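Local coordinates for peptidase, M20/M25/M40 family (PDB 4EWT), which binds a pair of manganese ions and probably hydrolyses amide bonds, as an amidohydrolase of the M20 peptidase family, at residues L9-R21 against N367-A379. Sequence-based numbering, arbitrary orientation.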
loop_
_atom_site.group_PDB
_atom_site.type_symbol
_atom_site.label_atom_id
_atom_site.label_comp_id
_atom_site.label_asym_id
_atom_site.label_seq_id
_atom_site.Cartn_x
_atom_site.Cartn_y
_atom_site.Cartn_z
ATOM N N LEU A 9 -44.185 32.279 -26.634
ATOM C CA LEU A 9 -42.960 31.491 -26.648
ATOM C C LEU A 9 -43.006 30.407 -27.717
ATOM O O LEU A 9 -42.048 30.237 -28.478
ATOM C CB LEU A 9 -42.667 30.899 -25.264
ATOM C CG LEU A 9 -42.194 31.902 -24.202
ATOM C CD1 LEU A 9 -41.950 31.204 -22.887
ATOM C CD2 LEU A 9 -40.929 32.646 -24.637
ATOM N N LYS A 10 -44.111 29.701 -27.800
ATOM C CA LYS A 10 -44.262 28.729 -28.854
ATOM C C LYS A 10 -44.078 29.332 -30.218
ATOM O O LYS A 10 -43.488 28.732 -31.053
ATOM C CB LYS A 10 -45.601 28.036 -28.782
ATOM C CG LYS A 10 -45.774 27.238 -27.562
ATOM C CD LYS A 10 -47.190 26.909 -27.308
ATOM C CE LYS A 10 -47.344 25.441 -27.075
ATOM N NZ LYS A 10 -48.707 24.994 -26.819
ATOM N N SER A 11 -44.580 30.535 -30.426
ATOM C CA SER A 11 -44.491 31.212 -31.729
ATOM C C SER A 11 -43.079 31.697 -32.074
ATOM O O SER A 11 -42.788 32.014 -33.231
ATOM C CB SER A 11 -45.494 32.373 -31.814
ATOM O OG SER A 11 -45.032 33.515 -31.109
ATOM N N LYS A 12 -42.205 31.749 -31.070
ATOM C CA LYS A 12 -40.825 32.176 -31.275
ATOM C C LYS A 12 -39.840 31.011 -31.180
ATOM O O LYS A 12 -38.627 31.232 -31.060
ATOM C CB LYS A 12 -40.444 33.257 -30.259
ATOM C CG LYS A 12 -41.138 34.598 -30.446
ATOM C CD LYS A 12 -40.854 35.509 -29.261
ATOM C CE LYS A 12 -41.554 36.847 -29.403
ATOM N NZ LYS A 12 -41.219 37.755 -28.261
ATOM N N GLU A 13 -40.349 29.777 -31.226
ATOM C CA GLU A 13 -39.487 28.595 -31.080
ATOM C C GLU A 13 -38.415 28.590 -32.167
ATOM O O GLU A 13 -37.231 28.373 -31.874
ATOM C CB GLU A 13 -40.294 27.288 -31.099
ATOM C CG GLU A 13 -39.450 26.040 -30.787
ATOM C CD GLU A 13 -40.247 24.732 -30.757
ATOM O OE1 GLU A 13 -41.413 24.704 -31.206
ATOM O OE2 GLU A 13 -39.689 23.713 -30.275
ATOM N N GLY A 14 -38.839 28.868 -33.404
ATOM C CA GLY A 14 -37.944 28.937 -34.564
ATOM C C GLY A 14 -36.773 29.890 -34.384
ATOM O O GLY A 14 -35.653 29.608 -34.825
ATOM N N LYS A 15 -37.027 30.989 -33.709
ATOM C CA LYS A 15 -36.025 31.978 -33.430
ATOM C C LYS A 15 -34.972 31.466 -32.409
ATOM O O LYS A 15 -33.804 31.747 -32.533
ATOM C CB LYS A 15 -36.715 33.244 -32.926
ATOM C CG LYS A 15 -35.893 34.469 -32.797
ATOM C CD LYS A 15 -36.815 35.650 -32.664
ATOM C CE LYS A 15 -36.329 36.738 -31.745
ATOM N NZ LYS A 15 -35.829 37.992 -32.352
ATOM N N MET A 16 -35.422 30.754 -31.394
ATOM C CA MET A 16 -34.506 30.166 -30.393
ATOM C C MET A 16 -33.534 29.211 -31.074
ATOM O O MET A 16 -32.334 29.235 -30.810
ATOM C CB MET A 16 -35.270 29.383 -29.321
ATOM C CG MET A 16 -36.349 30.154 -28.597
ATOM S SD MET A 16 -37.208 29.096 -27.424
ATOM C CE MET A 16 -38.466 30.216 -26.827
ATOM N N ILE A 17 -34.083 28.384 -31.963
ATOM C CA ILE A 17 -33.336 27.359 -32.679
ATOM C C ILE A 17 -32.289 27.994 -33.596
ATOM O O ILE A 17 -31.114 27.616 -33.559
ATOM C CB ILE A 17 -34.300 26.412 -33.430
ATOM C CG1 ILE A 17 -35.100 25.585 -32.417
ATOM C CG2 ILE A 17 -33.543 25.503 -34.405
ATOM C CD1 ILE A 17 -36.350 24.935 -32.978
ATOM N N GLU A 18 -32.725 28.971 -34.390
ATOM C CA GLU A 18 -31.852 29.762 -35.260
ATOM C C GLU A 18 -30.730 30.458 -34.474
ATOM O O GLU A 18 -29.585 30.512 -34.926
ATOM C CB GLU A 18 -32.706 30.775 -36.032
ATOM C CG GLU A 18 -31.964 31.923 -36.697
ATOM C CD GLU A 18 -32.874 33.109 -36.922
ATOM O OE1 GLU A 18 -33.555 33.149 -37.967
ATOM O OE2 GLU A 18 -32.924 34.000 -36.041
ATOM N N ILE A 19 -31.056 30.970 -33.289
ATOM C CA ILE A 19 -30.053 31.620 -32.443
ATOM C C ILE A 19 -29.066 30.619 -31.817
ATOM O O ILE A 19 -27.866 30.902 -31.746
ATOM C CB ILE A 19 -30.703 32.539 -31.373
ATOM C CG1 ILE A 19 -31.308 33.788 -32.052
ATOM C CG2 ILE A 19 -29.683 32.945 -30.311
ATOM C CD1 ILE A 19 -32.292 34.568 -31.173
ATOM N N ARG A 20 -29.538 29.473 -31.411
ATOM C CA ARG A 20 -28.648 28.511 -30.829
ATOM C C ARG A 20 -27.588 28.106 -31.853
ATOM O O ARG A 20 -26.425 28.083 -31.579
ATOM C CB ARG A 20 -29.404 27.286 -30.410
ATOM C CG ARG A 20 -28.813 26.065 -31.037
ATOM C CD ARG A 20 -29.016 24.848 -30.221
ATOM N NE ARG A 20 -27.780 24.104 -30.051
ATOM C CZ ARG A 20 -27.549 22.893 -30.530
ATOM N NH1 ARG A 20 -28.448 22.279 -31.238
ATOM N NH2 ARG A 20 -26.393 22.314 -30.311
ATOM N N ARG A 21 -28.056 27.847 -33.054
ATOM C CA ARG A 21 -27.224 27.377 -34.150
ATOM C C ARG A 21 -26.147 28.378 -34.544
ATOM O O ARG A 21 -24.994 27.996 -34.753
ATOM C CB ARG A 21 -28.094 27.010 -35.347
ATOM C CG ARG A 21 -28.988 25.826 -35.058
ATOM C CD ARG A 21 -29.786 25.389 -36.262
ATOM N NE ARG A 21 -30.658 24.276 -35.901
ATOM C CZ ARG A 21 -31.282 23.487 -36.767
ATOM N NH1 ARG A 21 -31.132 23.666 -38.075
ATOM N NH2 ARG A 21 -32.053 22.506 -36.317
ATOM N N ASN A 367 -24.590 16.264 -27.979
ATOM C CA ASN A 367 -25.760 16.802 -28.685
ATOM C C ASN A 367 -27.020 16.745 -27.828
ATOM O O ASN A 367 -27.188 15.838 -27.005
ATOM C CB ASN A 367 -25.995 16.074 -30.017
ATOM C CG ASN A 367 -26.772 16.918 -31.034
ATOM O OD1 ASN A 367 -27.449 17.894 -30.692
ATOM N ND2 ASN A 367 -26.673 16.533 -32.300
ATOM N N ILE A 368 -27.897 17.723 -28.034
ATOM C CA ILE A 368 -29.143 17.832 -27.289
ATOM C C ILE A 368 -30.372 17.852 -28.216
ATOM O O ILE A 368 -30.269 18.234 -29.385
ATOM C CB ILE A 368 -29.141 19.101 -26.395
ATOM C CG1 ILE A 368 -28.884 20.358 -27.243
ATOM C CG2 ILE A 368 -28.109 18.960 -25.272
ATOM C CD1 ILE A 368 -28.790 21.665 -26.463
ATOM N N SER A 369 -31.501 17.427 -27.703
ATOM C CA SER A 369 -32.739 17.651 -28.352
ATOM C C SER A 369 -33.054 19.133 -28.279
ATOM O O SER A 369 -33.030 19.711 -27.221
ATOM C CB SER A 369 -33.813 16.893 -27.651
ATOM O OG SER A 369 -34.993 17.610 -27.797
ATOM N N GLU A 370 -33.353 19.735 -29.423
ATOM C CA GLU A 370 -33.531 21.184 -29.503
ATOM C C GLU A 370 -34.867 21.663 -28.945
ATOM O O GLU A 370 -35.112 22.876 -28.864
ATOM C CB GLU A 370 -33.313 21.688 -30.936
ATOM C CG GLU A 370 -31.836 21.830 -31.300
ATOM C CD GLU A 370 -31.608 22.366 -32.701
ATOM O OE1 GLU A 370 -32.207 21.832 -33.656
ATOM O OE2 GLU A 370 -30.813 23.318 -32.849
ATOM N N LYS A 371 -35.722 20.723 -28.544
ATOM C CA LYS A 371 -36.979 21.093 -27.907
ATOM C C LYS A 371 -36.823 21.334 -26.406
ATOM O O LYS A 371 -37.799 21.634 -25.715
ATOM C CB LYS A 371 -38.093 20.090 -28.222
ATOM C CG LYS A 371 -37.930 18.722 -27.610
ATOM C CD LYS A 371 -38.894 17.734 -28.265
ATOM C CE LYS A 371 -38.497 17.423 -29.701
ATOM N NZ LYS A 371 -39.594 16.725 -30.442
ATOM N N SER A 372 -35.587 21.205 -25.915
ATOM C CA SER A 372 -35.233 21.667 -24.576
ATOM C C SER A 372 -35.262 23.193 -24.508
ATOM O O SER A 372 -35.432 23.759 -23.426
ATOM C CB SER A 372 -33.843 21.167 -24.180
ATOM O OG SER A 372 -32.848 21.635 -25.079
ATOM N N LEU A 373 -35.091 23.852 -25.660
ATOM C CA LEU A 373 -35.083 25.322 -25.726
ATOM C C LEU A 373 -36.412 25.914 -25.267
ATOM O O LEU A 373 -36.456 26.747 -24.360
ATOM C CB LEU A 373 -34.751 25.822 -27.140
ATOM C CG LEU A 373 -33.319 25.684 -27.669
ATOM C CD1 LEU A 373 -33.283 25.866 -29.171
ATOM C CD2 LEU A 373 -32.376 26.674 -27.013
ATOM N N LEU A 374 -37.491 25.464 -25.898
ATOM C CA LEU A 374 -38.833 25.962 -25.606
ATOM C C LEU A 374 -39.254 25.624 -24.173
ATOM O O LEU A 374 -39.806 26.474 -23.464
ATOM C CB LEU A 374 -39.837 25.419 -26.636
ATOM C CG LEU A 374 -41.326 25.759 -26.508
ATOM C CD1 LEU A 374 -41.567 27.266 -26.466
ATOM C CD2 LEU A 374 -42.124 25.108 -27.633
ATOM N N ILE A 375 -38.974 24.390 -23.757
ATOM C CA ILE A 375 -39.299 23.922 -22.408
ATOM C C ILE A 375 -38.612 24.766 -21.332
ATOM O O ILE A 375 -39.215 25.072 -20.306
ATOM C CB ILE A 375 -38.952 22.422 -22.224
ATOM C CG1 ILE A 375 -39.866 21.554 -23.095
ATOM C CG2 ILE A 375 -39.066 22.000 -20.756
ATOM C CD1 ILE A 375 -39.444 20.074 -23.148
ATOM N N SER A 376 -37.360 25.148 -21.577
ATOM C CA SER A 376 -36.613 26.002 -20.654
ATOM C C SER A 376 -37.257 27.385 -20.523
ATOM O O SER A 376 -37.463 27.883 -19.411
ATOM C CB SER A 376 -35.158 26.127 -21.103
ATOM O OG SER A 376 -34.522 24.862 -21.064
ATOM N N ALA A 377 -37.584 27.994 -21.659
ATOM C CA ALA A 377 -38.233 29.302 -21.668
ATOM C C ALA A 377 -39.591 29.270 -20.968
ATOM O O ALA A 377 -39.882 30.133 -20.141
ATOM C CB ALA A 377 -38.361 29.832 -23.094
ATOM N N GLU A 378 -40.401 28.260 -21.290
ATOM C CA GLU A 378 -41.728 28.096 -20.682
ATOM C C GLU A 378 -41.628 27.939 -19.169
ATOM O O GLU A 378 -42.373 28.582 -18.424
ATOM C CB GLU A 378 -42.475 26.903 -21.293
ATOM C CG GLU A 378 -43.110 27.176 -22.660
ATOM C CD GLU A 378 -43.661 25.915 -23.325
ATOM O OE1 GLU A 378 -43.496 24.810 -22.762
ATOM O OE2 GLU A 378 -44.254 26.025 -24.418
ATOM N N ALA A 379 -40.704 27.092 -18.731
ATOM C CA ALA A 379 -40.462 26.851 -17.312
ATOM C C ALA A 379 -40.015 28.107 -16.569
ATOM O O ALA A 379 -40.622 28.489 -15.573
ATOM C CB ALA A 379 -39.437 25.748 -17.141
#
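Glu370 and Arg21 meet through chains that both run out straight: CG of Glu370 stands opposite its own carbonyl carbon (chi1 -80°) with the rest extended, and Arg21 is stretched from CG to NE. The guanidinium of Arg21 lies nearly coplanar with the carboxylate and grips it side-on, NH2 to OE1 of Glu370 at 2.7 Å and NE to OE2 at 3.2 Å, both on syn lone pairs. Arg20, bent at chi3, brings NH1 to the same OE2 of Glu370 (3.0 Å) from above the carboxylate plane, its own plane turned 83° from it. Two arginines thus fix the rotation of one carboxylate and would be expected to keep it ionised. Arg20 NE makes a second salt bridge, to Asp106, the sequence neighbour of the manganese ligand His105, while Ile368 CG1 lies over one guanidinium face. Here helix 13-25, with the end of helix 2-11 before it, packs on helix 372-386 and the turn leading into it, in the metal-binding domain of the M20 fold. Further along, Leu374 is a knob among Leu9, Lys10, Glu13 and Met16; its CD2 rests 3.7 Å from CD of Glu13, whose chain crosses it at about a right angle. Leu373 CD1 meets Ile17 CG1 at 3.7 Å, and the extended Met16 sets its SD beside the carbonyl group of Leu373, ending with CE 3.8 Å from CB of Ala377. CB of Ala377 also meets Leu9 CD1 at 3.8 Å.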